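PDB 3OOS: Alpha/beta hydrolase family protein from Bacillus anthracis, which is probably a hydrolase of the alpha/beta fold family, though its natural substrate is not established. Local coordinates for residues A124-Y138 against D232-A244. Numbering follows the deposited sequence. Where two conformers were deposited one is given.
Sequences AAASKEYASHKDSIY and DVQCPYIFSCEIA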
loop_
_atom_site.group_PDB
_atom_site.type_symbol
_atom_site.label_atom_id
_atom_site.label_comp_id
_atom_site.label_asym_id
_atom_site.label_seq_id
_atom_site.Cartn_x
_atom_site.Cartn_y
_atom_site.Cartn_z
ATOM N N ALA A 124 -6.341 5.351 -1.657
ATOM C CA ALA A 124 -5.504 5.701 -2.801
ATOM C C ALA A 124 -6.130 6.781 -3.679
ATOM O O ALA A 124 -7.104 7.434 -3.295
ATOM C CB ALA A 124 -5.170 4.449 -3.618
ATOM N N ALA A 125 -5.540 6.980 -4.852
ATOM C CA ALA A 125 -6.037 7.949 -5.817
ATOM C C ALA A 125 -5.677 7.454 -7.202
ATOM O O ALA A 125 -4.700 6.721 -7.366
ATOM C CB ALA A 125 -5.429 9.319 -5.562
ATOM N N ALA A 126 -6.470 7.851 -8.192
ATOM C CA ALA A 126 -6.257 7.445 -9.582
ATOM C C ALA A 126 -5.293 8.374 -10.331
ATOM O O ALA A 126 -4.940 8.111 -11.483
ATOM C CB ALA A 126 -7.597 7.356 -10.314
ATOM N N SER A 127 -4.882 9.463 -9.684
ATOM C CA SER A 127 -3.897 10.379 -10.264
ATOM C C SER A 127 -3.172 11.162 -9.177
ATOM O O SER A 127 -3.511 11.067 -7.996
ATOM C CB SER A 127 -4.562 11.354 -11.239
ATOM O OG SER A 127 -5.165 12.428 -10.537
ATOM N N LYS A 128 -2.181 11.944 -9.597
ATOM C CA LYS A 128 -1.410 12.803 -8.700
ATOM C C LYS A 128 -2.229 13.956 -8.099
ATOM O O LYS A 128 -1.737 14.668 -7.220
ATOM C CB LYS A 128 -0.191 13.363 -9.445
ATOM C CG LYS A 128 -0.516 14.317 -10.587
ATOM C CD LYS A 128 0.759 14.907 -11.175
ATOM C CE LYS A 128 0.455 15.880 -12.302
ATOM N NZ LYS A 128 1.710 16.413 -12.906
ATOM N N GLU A 129 -3.472 14.113 -8.563
ATOM C CA GLU A 129 -4.279 15.264 -8.161
ATOM C C GLU A 129 -4.675 15.265 -6.675
ATOM O O GLU A 129 -5.094 16.300 -6.152
ATOM C CB GLU A 129 -5.477 15.464 -9.098
ATOM C CG GLU A 129 -5.050 15.841 -10.516
ATOM C CD GLU A 129 -6.186 16.365 -11.373
ATOM O OE1 GLU A 129 -5.934 16.679 -12.555
ATOM O OE2 GLU A 129 -7.325 16.468 -10.872
ATOM N N TYR A 130 -4.497 14.136 -5.987
ATOM C CA TYR A 130 -4.755 14.086 -4.540
ATOM C C TYR A 130 -3.924 15.126 -3.779
ATOM O O TYR A 130 -4.410 15.736 -2.831
ATOM C CB TYR A 130 -4.520 12.680 -3.962
ATOM C CG TYR A 130 -3.071 12.241 -3.952
ATOM C CD1 TYR A 130 -2.277 12.391 -2.810
ATOM C CD2 TYR A 130 -2.496 11.669 -5.083
ATOM C CE1 TYR A 130 -0.941 11.988 -2.805
ATOM C CE2 TYR A 130 -1.169 11.267 -5.092
ATOM C CZ TYR A 130 -0.397 11.428 -3.953
ATOM O OH TYR A 130 0.914 11.017 -3.972
ATOM N N ALA A 131 -2.686 15.341 -4.219
ATOM C CA ALA A 131 -1.769 16.244 -3.526
ATOM C C ALA A 131 -2.048 17.721 -3.823
ATOM O O ALA A 131 -1.393 18.601 -3.255
ATOM C CB ALA A 131 -0.319 15.886 -3.843
ATOM N N SER A 132 -3.011 17.979 -4.708
ATOM C CA SER A 132 -3.440 19.340 -5.028
ATOM C C SER A 132 -4.837 19.639 -4.483
ATOM O O SER A 132 -5.421 20.691 -4.772
ATOM C CB SER A 132 -3.387 19.582 -6.541
ATOM O OG SER A 132 -2.048 19.630 -6.996
ATOM N N HIS A 133 -5.372 18.710 -3.691
ATOM C CA HIS A 133 -6.683 18.872 -3.073
ATOM C C HIS A 133 -6.511 19.474 -1.678
ATOM O O HIS A 133 -5.680 19.002 -0.901
ATOM C CB HIS A 133 -7.396 17.524 -2.987
ATOM C CG HIS A 133 -8.846 17.630 -2.633
ATOM N ND1 HIS A 133 -9.286 17.799 -1.339
ATOM C CD2 HIS A 133 -9.956 17.597 -3.408
ATOM C CE1 HIS A 133 -10.605 17.862 -1.330
ATOM N NE2 HIS A 133 -11.036 17.743 -2.573
ATOM N N LYS A 134 -7.311 20.494 -1.365
ATOM C CA LYS A 134 -7.141 21.234 -0.109
ATOM C C LYS A 134 -7.325 20.394 1.165
ATOM O O LYS A 134 -6.878 20.800 2.241
ATOM C CB LYS A 134 -8.012 22.499 -0.082
ATOM C CG LYS A 134 -9.510 22.260 -0.048
ATOM C CD LYS A 134 -10.264 23.581 -0.068
ATOM C CE LYS A 134 -11.704 23.396 0.380
ATOM N NZ LYS A 134 -11.775 22.826 1.754
ATOM N N ASP A 135 -7.952 19.225 1.047
ATOM C CA ASP A 135 -8.134 18.334 2.198
ATOM C C ASP A 135 -6.969 17.370 2.417
ATOM O O ASP A 135 -6.969 16.602 3.383
ATOM C CB ASP A 135 -9.448 17.554 2.089
ATOM C CG ASP A 135 -10.664 18.412 2.384
ATOM O OD1 ASP A 135 -10.504 19.576 2.812
ATOM O OD2 ASP A 135 -11.790 17.914 2.188
ATOM N N SER A 136 -5.983 17.414 1.525
ATOM C CA SER A 136 -4.772 16.609 1.673
ATOM C C SER A 136 -3.665 17.401 2.348
ATOM O O SER A 136 -3.436 18.561 2.018
ATOM C CB SER A 136 -4.275 16.118 0.313
ATOM O OG SER A 136 -3.033 15.439 0.438
ATOM N N ILE A 137 -2.967 16.753 3.276
ATOM C CA ILE A 137 -1.805 17.347 3.940
ATOM C C ILE A 137 -0.670 17.679 2.964
ATOM O O ILE A 137 0.221 18.466 3.285
ATOM C CB ILE A 137 -1.267 16.435 5.078
ATOM C CG1 ILE A 137 -0.836 15.068 4.523
ATOM C CG2 ILE A 137 -2.315 16.299 6.186
ATOM C CD1 ILE A 137 -0.187 14.143 5.545
ATOM N N TYR A 138 -0.712 17.082 1.774
ATOM C CA TYR A 138 0.315 17.314 0.757
ATOM C C TYR A 138 0.053 18.569 -0.077
ATOM O O TYR A 138 0.902 18.973 -0.879
ATOM C CB TYR A 138 0.465 16.087 -0.150
ATOM C CG TYR A 138 0.742 14.809 0.605
ATOM C CD1 TYR A 138 1.898 14.668 1.378
ATOM C CD2 TYR A 138 -0.151 13.741 0.552
ATOM C CE1 TYR A 138 2.156 13.499 2.075
ATOM C CE2 TYR A 138 0.100 12.564 1.246
ATOM C CZ TYR A 138 1.254 12.451 2.004
ATOM O OH TYR A 138 1.515 11.294 2.697
ATOM N N ASP A 232 -9.434 10.243 6.245
ATOM C CA ASP A 232 -8.087 10.166 5.673
ATOM C C ASP A 232 -7.639 11.540 5.164
ATOM O O ASP A 232 -8.354 12.186 4.398
ATOM C CB ASP A 232 -8.051 9.133 4.538
ATOM C CG ASP A 232 -6.656 8.573 4.286
ATOM O OD1 ASP A 232 -5.648 9.219 4.652
ATOM O OD2 ASP A 232 -6.572 7.475 3.700
ATOM N N VAL A 233 -6.467 11.985 5.614
ATOM C CA VAL A 233 -5.926 13.290 5.210
ATOM C C VAL A 233 -4.774 13.188 4.207
ATOM O O VAL A 233 -4.159 14.197 3.862
ATOM C CB VAL A 233 -5.507 14.169 6.432
ATOM C CG1 VAL A 233 -6.713 14.478 7.305
ATOM C CG2 VAL A 233 -4.402 13.503 7.243
ATOM N N GLN A 234 -4.474 11.977 3.747
ATOM C CA GLN A 234 -3.419 11.801 2.749
ATOM C C GLN A 234 -4.020 11.801 1.344
ATOM O O GLN A 234 -3.870 12.782 0.615
ATOM C CB GLN A 234 -2.566 10.565 3.051
ATOM C CG GLN A 234 -1.672 10.772 4.276
ATOM C CD GLN A 234 -0.807 9.573 4.600
ATOM O OE1 GLN A 234 -0.030 9.101 3.769
ATOM N NE2 GLN A 234 -0.930 9.079 5.821
ATOM N N CYS A 235 -4.705 10.719 0.976
ATOM C CA CYS A 235 -5.612 10.747 -0.174
ATOM C C CYS A 235 -7.037 10.898 0.357
ATOM O O CYS A 235 -7.613 9.929 0.858
ATOM C CB CYS A 235 -5.502 9.467 -1.013
ATOM S SG CYS A 235 -3.889 9.172 -1.775
ATOM N N PRO A 236 -7.609 12.115 0.269
ATOM C CA PRO A 236 -8.962 12.329 0.788
ATOM C C PRO A 236 -9.995 11.373 0.190
ATOM O O PRO A 236 -9.827 10.886 -0.934
ATOM C CB PRO A 236 -9.261 13.780 0.394
ATOM C CG PRO A 236 -7.915 14.425 0.364
ATOM C CD PRO A 236 -6.995 13.375 -0.191
ATOM N N TYR A 237 -11.049 11.114 0.962
ATOM C CA TYR A 237 -12.079 10.127 0.632
ATOM C C TYR A 237 -12.631 10.219 -0.805
ATOM O O TYR A 237 -12.885 9.192 -1.447
ATOM C CB TYR A 237 -13.217 10.192 1.665
ATOM C CG TYR A 237 -14.248 9.114 1.464
ATOM C CD1 TYR A 237 -13.953 7.789 1.778
ATOM C CD2 TYR A 237 -15.506 9.407 0.937
ATOM C CE1 TYR A 237 -14.875 6.783 1.577
ATOM C CE2 TYR A 237 -16.446 8.402 0.733
ATOM C CZ TYR A 237 -16.120 7.091 1.055
ATOM O OH TYR A 237 -17.029 6.081 0.858
ATOM N N ILE A 238 -12.800 11.442 -1.303
ATOM C CA ILE A 238 -13.322 11.664 -2.654
ATOM C C ILE A 238 -12.507 10.934 -3.739
ATOM O O ILE A 238 -13.051 10.534 -4.772
ATOM C CB ILE A 238 -13.469 13.184 -2.971
ATOM C CG1 ILE A 238 -14.207 13.397 -4.301
ATOM C CG2 ILE A 238 -12.109 13.893 -2.947
ATOM C CD1 ILE A 238 -14.656 14.826 -4.555
ATOM N N PHE A 239 -11.214 10.735 -3.488
ATOM C CA PHE A 239 -10.363 10.065 -4.468
ATOM C C PHE A 239 -10.624 8.565 -4.550
ATOM O O PHE A 239 -10.482 7.970 -5.622
ATOM C CB PHE A 239 -8.889 10.420 -4.240
ATOM C CG PHE A 239 -8.600 11.857 -4.526
ATOM C CD1 PHE A 239 -8.368 12.280 -5.833
ATOM C CD2 PHE A 239 -8.632 12.806 -3.508
ATOM C CE1 PHE A 239 -8.142 13.622 -6.118
ATOM C CE2 PHE A 239 -8.407 14.150 -3.787
ATOM C CZ PHE A 239 -8.161 14.557 -5.096
ATOM N N SER A 240 -11.045 7.969 -3.435
ATOM C CA SER A 240 -11.524 6.585 -3.451
ATOM C C SER A 240 -12.883 6.507 -4.140
ATOM O O SER A 240 -13.163 5.544 -4.855
ATOM C CB SER A 240 -11.585 5.999 -2.043
ATOM O OG SER A 240 -10.277 5.719 -1.552
ATOM N N CYS A 241 -13.717 7.529 -3.938
ATOM C CA CYS A 241 -14.994 7.615 -4.651
ATOM C C CYS A 241 -14.771 7.641 -6.160
ATOM O O CYS A 241 -15.472 6.951 -6.911
ATOM C CB CYS A 241 -15.785 8.846 -4.220
ATOM S SG CYS A 241 -16.372 8.759 -2.534
ATOM N N GLU A 242 -13.783 8.424 -6.596
ATOM C CA GLU A 242 -13.455 8.513 -8.014
ATOM C C GLU A 242 -13.020 7.160 -8.571
ATOM O O GLU A 242 -13.514 6.731 -9.612
ATOM C CB GLU A 242 -12.366 9.559 -8.273
ATOM C CG GLU A 242 -11.921 9.598 -9.734
ATOM C CD GLU A 242 -10.926 10.697 -10.034
ATOM O OE1 GLU A 242 -9.902 10.791 -9.328
ATOM O OE2 GLU A 242 -11.166 11.459 -10.992
ATOM N N ILE A 243 -12.095 6.495 -7.876
ATOM C CA ILE A 243 -11.631 5.170 -8.292
ATOM C C ILE A 243 -12.800 4.198 -8.473
ATOM O O ILE A 243 -12.916 3.544 -9.513
ATOM C CB ILE A 243 -10.604 4.576 -7.296
ATOM C CG1 ILE A 243 -9.296 5.374 -7.327
ATOM C CG2 ILE A 243 -10.331 3.110 -7.620
ATOM C CD1 ILE A 243 -8.394 5.124 -6.115
ATOM N N ALA A 244 -13.663 4.114 -7.462
ATOM C CA ALA A 244 -14.792 3.185 -7.491
ATOM C C ALA A 244 -15.803 3.512 -8.588
ATOM O O ALA A 244 -16.427 2.607 -9.145
ATOM C CB ALA A 244 -15.471 3.130 -6.136
HETATM O O HOH W 1 -8.649 3.686 -2.540
HETATM O O HOH W 2 -8.668 7.750 -1.037
HETATM O O HOH W 3 -8.814 9.095 -7.507
HETATM O O HOH W 4 -7.667 12.287 -9.616
HETATM O O HOH W 5 -9.348 14.840 4.337
#
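I137 N donates to V233 O across 2.9 Å and pins the loop 124-138 to the turn before helix 237-246; farther along, A125 runs beside F239. I137 CG2 also packs against V233 CG2. Next to this bond S136 OG, anti to its own backbone N (chi1 175°), reaches Q234 O at 2.8 Å in the carbonyl plane and accepts from Y138 N in an ST turn; one hydroxyl thereby holds the turn at S136-Y138 and joins the two segments. Y138 OH gives its proton to Q234 OE1 at 2.9 Å from above the amide's carbonyl plane, ring and amide planes standing 83° apart. The F239 ring is packed among A125, E129, Y130 and H133. Y130 CA lies over one of its faces, 3.7 Å from the ring centroid, while its edge meets H133 CB and points at the H133 imidazole in an offset edge-to-face pair, centroids 5.4 Å apart. P236 CG fits against D135 and S136. C235 SG sits above one face of Y130, 4.1 Å from the ring centroid, with A131 CB over the opposite face. From the helix, I243 CD1 lies against A124 and A125. Water 3 accepts from A126 N and donates to F239 O and to E242 OE1 (2.7 Å), joining loop and helix where direct bonds are absent. D232 OD1 takes Q234 N in an Asx turn and also bonds H260 ND1, an arrangement consistent with the acid-histidine pair of an alpha/beta-hydrolase triad; Q234 touches H260 as well. Bonds to both its backbone N and its side-chain oxygen thus help to position Q234 beside that probable active site, while the aromatic and aliphatic packing fastens the loop after strand 116-122 onto helix 237-246.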